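Local coordinates for protein cytidine deaminase (Mycobacterium leprae, PDB 3R2N) that probably catalyses the zinc-dependent hydrolytic deamination of cytidine to uridine in pyrimidine salvage, as a homotetramer, at residues 7-10 / 11-14; 116-119 / 120-123. All coordinates share one frame; numbering follows the deposited sequence.

Contact 1. Residues 7-10 / 11-14; sequences DVNW and DTLQ
Asn9 caps helix 10-21 through Thr12: Asn9 OD1 accepts from Thr12 N at 3.1 Å. The N-H comes from above the amide plane, 52° out of it. Asn9 CG is anti to the backbone N (chi1 -166°) and beside the carbonyl carbon, on the side where the helix begins. Asn9 OD1 lies 3.1 Å from Asp11 CB, and the amide and carboxylate planes of the two stand nearly perpendicular. Thr12 OG1 lies over the same face of the amide, 3.4 Å from Asn9 CG.

The backbone adds a bond of 2.9 Å from Gln14 N to Trp10 O. The bond from Leu13 N to Asn9 O is weak. On the inner side, Leu13 CD1 is 4.1 Å from Val8 CG1 and 4.0 Å from Trp10 CE3. Val8 CG1 lies over the centre of one face of the indole, 3.5 Å above its plane.

Further out, Phe38, Ala79 and Tyr81 of the sheet receive Val8, Trp10 and Leu13. Gln14 NE2 is held by Gly87 O. This is an Asn N-cap with a hydrophobic staple, Val8 to Leu13, and the indole of Trp10 packed against both. It begins the N-terminal helix on the sheet of the deaminase fold.

Contact 2. Residues 116-119 / 120-123; sequences VQTM and AQLL
Thr118 and Gln121 bond to each other in both directions. Gln121 OE1 takes the backbone N-H of Thr118 at 2.6 Å, in its carbonyl plane and nearly straight (N-H...O 170°). The same oxygen accepts from Thr118 OG1 at 3.3 Å, this time from above the plane. In return, Gln121 N gives a weak bond to Thr118 OG1. Chi1 of 71° sets OG1 between the backbone N and the carbonyl carbon, within range of both Gln121 groups.

The tightly packed part lies on the inner side. Leu122 N bonds to Thr118 O at 2.9 Å, and Leu123 N to Met119 O at 2.7 Å. The Met119 chain bends at both chi2 and chi3. This brings CE to 3.9 Å from Leu123 CB. Leu122 CD2 reaches Gln117 CB at 3.9 Å. Met119 and Leu122 both rest on Ile110, and Met119 and Leu123 touch Tyr101 of helix 94-104. Leu123 also packs on Arg97 of the second subunit.

The other side is looser and faces solvent. Ala120 and Gln121 are exposed there. Ala120 CB touches Thr118 OG1 at 3.6 Å, and the Gln117 side chain crosses that of Gln121 at about a right angle. The whole is a capping box, with Thr118 as N-cap, where strand 115-118, outermost in the sheet of this chain, passes into the short helix 119-122.

In the fold
Contacts 1 and 2 are both helix starts with a side-chain N-cap, Asn9 in one and Thr118 in the other. Contact 1 opens helix 10-21 near the N-terminus, and contact 2 opens helix 119-122 near the C-terminus. Their centres are about 17 Å apart. They meet where Trp10 CZ2 packs on Val116 CG2 at 3.7 Å. Trp10 and Val116 share Lys109 of strand 109-112, and Trp10 also touches Met111. Met119 and Leu122 rest on Ile110, on the opposite face of that strand. Neither contact supplies a zinc ligand; the protein ligands are Cys60, Cys93 and Cys96. The Met119 side chain lies about 11 Å from a zinc ion and packs on helix 94-104, which carries Cys96.

Contact 1. Residues 7-10 / 11-14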
loop_
_atom_site.group_PDB
_atom_site.type_symbol
_atom_site.label_atom_id
_atom_site.label_comp_id
_atom_site.label_asym_id
_atom_site.label_seq_id
_atom_site.Cartn_x
_atom_site.Cartn_y
_atom_site.Cartn_z
ATOM N N ASP D 7 34.143 7.920 -4.490
ATOM C CA ASP D 7 33.570 6.591 -4.338
ATOM C C ASP D 7 32.536 6.646 -3.224
ATOM O O ASP D 7 32.571 7.556 -2.374
ATOM C CB ASP D 7 34.641 5.561 -3.999
ATOM C CG ASP D 7 35.568 5.272 -5.168
ATOM O OD1 ASP D 7 35.269 5.692 -6.313
ATOM O OD2 ASP D 7 36.612 4.622 -4.930
ATOM N N VAL D 8 31.598 5.702 -3.236
ATOM C CA VAL D 8 30.600 5.665 -2.175
ATOM C C VAL D 8 31.260 5.159 -0.896
ATOM O O VAL D 8 31.933 4.114 -0.912
ATOM C CB VAL D 8 29.353 4.832 -2.561
ATOM C CG1 VAL D 8 28.465 4.600 -1.349
ATOM C CG2 VAL D 8 28.561 5.543 -3.657
ATOM N N ASN D 9 31.111 5.942 0.175
ATOM C CA ASN D 9 31.528 5.528 1.514
ATOM C C ASN D 9 30.400 4.793 2.218
ATOM O O ASN D 9 29.495 5.405 2.774
ATOM C CB ASN D 9 32.002 6.709 2.371
ATOM C CG ASN D 9 32.745 6.257 3.634
ATOM O OD1 ASN D 9 32.347 5.301 4.310
ATOM N ND2 ASN D 9 33.836 6.951 3.955
ATOM N N TRP D 10 30.470 3.471 2.197
ATOM C CA TRP D 10 29.392 2.650 2.725
ATOM C C TRP D 10 29.327 2.658 4.255
ATOM O O TRP D 10 28.249 2.557 4.829
ATOM C CB TRP D 10 29.486 1.238 2.155
ATOM C CG TRP D 10 29.321 1.189 0.660
ATOM C CD1 TRP D 10 30.324 1.111 -0.272
ATOM C CD2 TRP D 10 28.083 1.203 -0.079
ATOM N NE1 TRP D 10 29.786 1.066 -1.541
ATOM C CE2 TRP D 10 28.415 1.129 -1.454
ATOM C CE3 TRP D 10 26.727 1.264 0.289
ATOM C CZ2 TRP D 10 27.447 1.113 -2.466
ATOM C CZ3 TRP D 10 25.759 1.249 -0.714
ATOM C CH2 TRP D 10 26.131 1.171 -2.085
ATOM N N ASP D 11 30.483 2.786 4.902
ATOM C CA ASP D 11 30.561 3.091 6.333
ATOM C C ASP D 11 29.672 4.272 6.755
ATOM O O ASP D 11 28.934 4.195 7.746
ATOM C CB ASP D 11 32.006 3.414 6.710
ATOM C CG ASP D 11 32.635 2.344 7.566
ATOM O OD1 ASP D 11 32.267 2.274 8.775
ATOM O OD2 ASP D 11 33.497 1.590 7.038
ATOM N N THR D 12 29.767 5.375 6.019
ATOM C CA THR D 12 29.014 6.570 6.370
ATOM C C THR D 12 27.531 6.278 6.305
ATOM O O THR D 12 26.800 6.566 7.247
ATOM C CB THR D 12 29.371 7.726 5.468
ATOM O OG1 THR D 12 30.730 8.072 5.711
ATOM C CG2 THR D 12 28.504 8.933 5.752
ATOM N N LEU D 13 27.098 5.674 5.205
ATOM C CA LEU D 13 25.697 5.265 5.056
ATOM C C LEU D 13 25.218 4.321 6.186
ATOM O O LEU D 13 24.118 4.494 6.716
ATOM C CB LEU D 13 25.470 4.653 3.676
ATOM C CG LEU D 13 25.646 5.591 2.483
ATOM C CD1 LEU D 13 25.318 4.854 1.198
ATOM C CD2 LEU D 13 24.781 6.854 2.618
ATOM N N GLN D 14 26.067 3.369 6.591
ATOM C CA GLN D 14 25.691 2.371 7.609
ATOM C C GLN D 14 25.495 3.007 8.989
ATOM O O GLN D 14 24.467 2.760 9.675
ATOM C CB GLN D 14 26.664 1.176 7.585
ATOM C CG GLN D 14 27.393 0.832 8.871
ATOM C CD GLN D 14 26.599 -0.044 9.791
ATOM O OE1 GLN D 14 26.561 0.186 11.001
ATOM N NE2 GLN D 14 25.960 -1.065 9.235
#

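Contact 2. Residues 116-119 / 120-123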
loop_
_atom_site.group_PDB
_atom_site.type_symbol
_atom_site.label_atom_id
_atom_site.label_comp_id
_atom_site.label_asym_id
_atom_site.label_seq_id
_atom_site.Cartn_x
_atom_site.Cartn_y
_atom_site.Cartn_z
ATOM N N VAL D 116 27.552 -5.155 -2.494
ATOM C CA VAL D 116 26.855 -4.162 -3.304
ATOM C C VAL D 116 26.222 -4.782 -4.545
ATOM O O VAL D 116 26.846 -5.571 -5.236
ATOM C CB VAL D 116 27.838 -3.054 -3.728
ATOM C CG1 VAL D 116 27.130 -1.974 -4.584
ATOM C CG2 VAL D 116 28.506 -2.433 -2.485
ATOM N N GLN D 117 24.977 -4.436 -4.821
ATOM C CA GLN D 117 24.305 -4.889 -6.035
ATOM C C GLN D 117 23.625 -3.688 -6.662
ATOM O O GLN D 117 23.350 -2.712 -5.969
ATOM C CB GLN D 117 23.252 -5.956 -5.706
ATOM C CG GLN D 117 23.810 -7.318 -5.259
ATOM C CD GLN D 117 24.103 -8.209 -6.436
ATOM O OE1 GLN D 117 24.986 -7.930 -7.249
ATOM N NE2 GLN D 117 23.347 -9.284 -6.550
ATOM N N THR D 118 23.358 -3.737 -7.965
ATOM C CA THR D 118 22.649 -2.633 -8.592
ATOM C C THR D 118 21.172 -2.986 -8.663
ATOM O O THR D 118 20.812 -4.148 -8.539
ATOM C CB THR D 118 23.186 -2.301 -9.994
ATOM O OG1 THR D 118 22.824 -3.347 -10.880
ATOM C CG2 THR D 118 24.721 -2.142 -10.006
ATOM N N MET D 119 20.322 -1.986 -8.888
ATOM C CA MET D 119 18.894 -2.219 -9.095
ATOM C C MET D 119 18.561 -3.034 -10.332
ATOM O O MET D 119 17.523 -3.700 -10.374
ATOM C CB MET D 119 18.103 -0.913 -9.090
ATOM C CG MET D 119 17.972 -0.295 -7.708
ATOM S SD MET D 119 17.327 -1.397 -6.400
ATOM C CE MET D 119 15.836 -1.946 -7.253
ATOM N N ALA D 120 19.427 -2.977 -11.341
ATOM C CA ALA D 120 19.299 -3.851 -12.509
ATOM C C ALA D 120 19.360 -5.318 -12.084
ATOM O O ALA D 120 18.608 -6.153 -12.599
ATOM C CB ALA D 120 20.414 -3.528 -13.557
ATOM N N GLN D 121 20.274 -5.617 -11.155
ATOM C CA GLN D 121 20.394 -6.952 -10.590
ATOM C C GLN D 121 19.252 -7.282 -9.634
ATOM O O GLN D 121 18.771 -8.421 -9.609
ATOM C CB GLN D 121 21.740 -7.128 -9.884
ATOM C CG GLN D 121 22.917 -6.914 -10.805
ATOM C CD GLN D 121 24.215 -6.689 -10.064
ATOM O OE1 GLN D 121 24.356 -5.745 -9.290
ATOM N NE2 GLN D 121 25.193 -7.553 -10.318
ATOM N N LEU D 122 18.824 -6.297 -8.849
ATOM C CA LEU D 122 17.804 -6.548 -7.827
ATOM C C LEU D 122 16.380 -6.530 -8.346
ATOM O O LEU D 122 15.526 -7.216 -7.792
ATOM C CB LEU D 122 17.964 -5.621 -6.616
ATOM C CG LEU D 122 19.288 -5.773 -5.846
ATOM C CD1 LEU D 122 19.258 -4.850 -4.652
ATOM C CD2 LEU D 122 19.542 -7.217 -5.403
ATOM N N LEU D 123 16.123 -5.766 -9.403
ATOM C CA LEU D 123 14.796 -5.754 -10.005
ATOM C C LEU D 123 14.897 -5.815 -11.526
ATOM O O LEU D 123 14.594 -4.822 -12.188
ATOM C CB LEU D 123 13.988 -4.519 -9.545
ATOM C CG LEU D 123 12.465 -4.421 -9.728
ATOM C CD1 LEU D 123 11.677 -5.329 -8.750
ATOM C CD2 LEU D 123 11.979 -2.976 -9.559
#